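Local coordinates for N-hydroxyarylamine O-acetyltransferase (PDB 4DMO), which probably transfers an acetyl group to the oxygen of N-hydroxyarylamines, as an arylamine N-acetyltransferase family member with an unusual Cys-His-Glu catalytic triad, at residues Lys232-Val237 with Lys243-Val248. Numbering follows the deposited sequence.
Sequences KDSLTV and KTKETV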
loop_
_atom_site.group_PDB
_atom_site.type_symbol
_atom_site.label_atom_id
_atom_site.label_comp_id
_atom_site.label_asym_id
_atom_site.label_seq_id
_atom_site.Cartn_x
_atom_site.Cartn_y
_atom_site.Cartn_z
ATOM N N LYS A 232 -2.314 -1.013 -19.449
ATOM C CA LYS A 232 -2.496 -0.304 -20.701
ATOM C C LYS A 232 -3.321 -1.195 -21.601
ATOM O O LYS A 232 -4.048 -0.718 -22.481
ATOM C CB LYS A 232 -1.128 -0.020 -21.356
ATOM C CG LYS A 232 -0.999 1.287 -22.140
ATOM C CD LYS A 232 0.492 1.743 -22.222
ATOM C CE LYS A 232 0.660 3.282 -22.095
ATOM N NZ LYS A 232 2.073 3.697 -21.814
ATOM N N ASP A 233 -3.213 -2.500 -21.385
ATOM C CA ASP A 233 -3.809 -3.405 -22.349
ATOM C C ASP A 233 -4.959 -4.263 -21.830
ATOM O O ASP A 233 -5.803 -4.650 -22.619
ATOM C CB ASP A 233 -2.718 -4.298 -22.950
ATOM C CG ASP A 233 -2.032 -3.652 -24.147
ATOM O OD1 ASP A 233 -2.689 -2.861 -24.863
ATOM O OD2 ASP A 233 -0.831 -3.923 -24.362
ATOM N N SER A 234 -5.011 -4.566 -20.532
ATOM C CA SER A 234 -6.012 -5.527 -20.089
ATOM C C SER A 234 -6.531 -5.336 -18.685
ATOM O O SER A 234 -5.814 -4.932 -17.763
ATOM C CB SER A 234 -5.467 -6.941 -20.196
ATOM O OG SER A 234 -4.374 -7.115 -19.333
ATOM N N LEU A 235 -7.797 -5.678 -18.532
ATOM C CA LEU A 235 -8.453 -5.661 -17.241
ATOM C C LEU A 235 -8.656 -7.084 -16.743
ATOM O O LEU A 235 -9.219 -7.943 -17.433
ATOM C CB LEU A 235 -9.798 -4.982 -17.364
ATOM C CG LEU A 235 -10.721 -5.007 -16.168
ATOM C CD1 LEU A 235 -10.212 -4.127 -15.036
ATOM C CD2 LEU A 235 -12.083 -4.544 -16.644
ATOM N N THR A 236 -8.175 -7.316 -15.536
ATOM C CA THR A 236 -8.350 -8.576 -14.874
ATOM C C THR A 236 -9.232 -8.383 -13.650
ATOM O O THR A 236 -8.919 -7.601 -12.759
ATOM C CB THR A 236 -6.996 -9.144 -14.476
ATOM O OG1 THR A 236 -6.257 -9.459 -15.663
ATOM C CG2 THR A 236 -7.162 -10.409 -13.664
ATOM N N VAL A 237 -10.346 -9.103 -13.619
ATOM C CA VAL A 237 -11.219 -9.121 -12.459
ATOM C C VAL A 237 -11.274 -10.527 -11.855
ATOM O O VAL A 237 -11.722 -11.465 -12.506
ATOM C CB VAL A 237 -12.648 -8.721 -12.818
ATOM C CG1 VAL A 237 -13.510 -8.808 -11.605
ATOM C CG2 VAL A 237 -12.690 -7.314 -13.381
ATOM N N LYS A 243 -12.127 -15.837 -12.632
ATOM C CA LYS A 243 -11.248 -14.776 -13.083
ATOM C C LYS A 243 -11.583 -14.417 -14.500
ATOM O O LYS A 243 -11.741 -15.291 -15.345
ATOM C CB LYS A 243 -9.782 -15.204 -12.989
ATOM C CG LYS A 243 -8.813 -14.176 -13.572
ATOM C CD LYS A 243 -7.363 -14.439 -13.164
ATOM C CE LYS A 243 -6.886 -13.477 -12.079
ATOM N NZ LYS A 243 -5.413 -13.556 -11.831
ATOM N N THR A 244 -11.714 -13.123 -14.749
ATOM C CA THR A 244 -11.939 -12.633 -16.084
ATOM C C THR A 244 -10.808 -11.752 -16.517
ATOM O O THR A 244 -10.412 -10.840 -15.797
ATOM C CB THR A 244 -13.216 -11.828 -16.164
ATOM O OG1 THR A 244 -14.307 -12.625 -15.689
ATOM C CG2 THR A 244 -13.482 -11.451 -17.570
ATOM N N LYS A 245 -10.288 -12.026 -17.706
ATOM C CA LYS A 245 -9.281 -11.186 -18.302
ATOM C C LYS A 245 -9.748 -10.698 -19.662
ATOM O O LYS A 245 -10.213 -11.478 -20.490
ATOM C CB LYS A 245 -7.976 -11.957 -18.404
ATOM C CG LYS A 245 -6.809 -11.152 -18.957
ATOM C CD LYS A 245 -5.564 -12.043 -19.038
ATOM C CE LYS A 245 -4.369 -11.487 -18.266
ATOM N NZ LYS A 245 -3.508 -10.608 -19.126
ATOM N N GLU A 246 -9.637 -9.393 -19.888
ATOM C CA GLU A 246 -10.112 -8.825 -21.133
ATOM C C GLU A 246 -9.285 -7.634 -21.584
ATOM O O GLU A 246 -8.640 -6.947 -20.788
ATOM C CB GLU A 246 -11.590 -8.461 -21.037
ATOM C CG GLU A 246 -11.951 -7.282 -20.175
ATOM C CD GLU A 246 -13.480 -7.134 -20.035
ATOM O OE1 GLU A 246 -14.136 -6.596 -20.969
ATOM O OE2 GLU A 246 -14.024 -7.560 -18.986
ATOM N N THR A 247 -9.264 -7.459 -22.894
ATOM C CA THR A 247 -8.514 -6.408 -23.537
ATOM C C THR A 247 -9.216 -5.077 -23.348
ATOM O O THR A 247 -10.437 -4.980 -23.342
ATOM C CB THR A 247 -8.341 -6.719 -25.006
ATOM O OG1 THR A 247 -7.399 -7.799 -25.124
ATOM C CG2 THR A 247 -7.813 -5.506 -25.749
ATOM N N VAL A 248 -8.408 -4.051 -23.170
ATOM C CA VAL A 248 -8.893 -2.712 -22.897
ATOM C C VAL A 248 -8.246 -1.819 -23.949
ATOM O O VAL A 248 -7.049 -1.957 -24.224
ATOM C CB VAL A 248 -8.503 -2.267 -21.440
ATOM C CG1 VAL A 248 -8.714 -0.791 -21.223
ATOM C CG2 VAL A 248 -9.331 -3.031 -20.429
HETATM O O HOH W 1 -14.498 -12.316 -12.783
#
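Thr236 meets two lysines of 243-248 on one face of the sheet. Its methyl CG2, anti to the backbone N, presses closely on CE of Lys243 at 3.5 Å, where that chain, bent at its third torsion (-104°), passes obliquely over it. The hydroxyl OG1 turns instead to Lys245, lying 3.7 Å from CG, and the same lysine carries NZ on toward Ser234, stopping 3.6 Å from OG without a hydrogen bond. Threonine and long lysine chains suit such a face, offering methyl and methylene surface beneath polar ends that can stay in water. The strands form a β-hairpin at one edge of an antiparallel sheet, 242-247 being its outermost strand within the chain and 234-239 also pairing with 226-231. Leu235–Glu246 and Val237–Thr244 are its hydrogen-bonded pairs here, each joined twice; Leu235 N reaches Glu246 O at 2.7 Å, and Thr244 N to Val237 O is nearly straight (171°). A water 2.9 Å from Val237 O also bonds Thr244 OG1. On the other face Leu235 sets CB 3.7 Å from CG2 of Val248, and both side chains touch Leu256 of helix 250-261, a buried place suited to branched aliphatic groups. Just past the strand, Val248 N donates to Asp233 O at 2.7 Å, approaching from above the carbonyl plane.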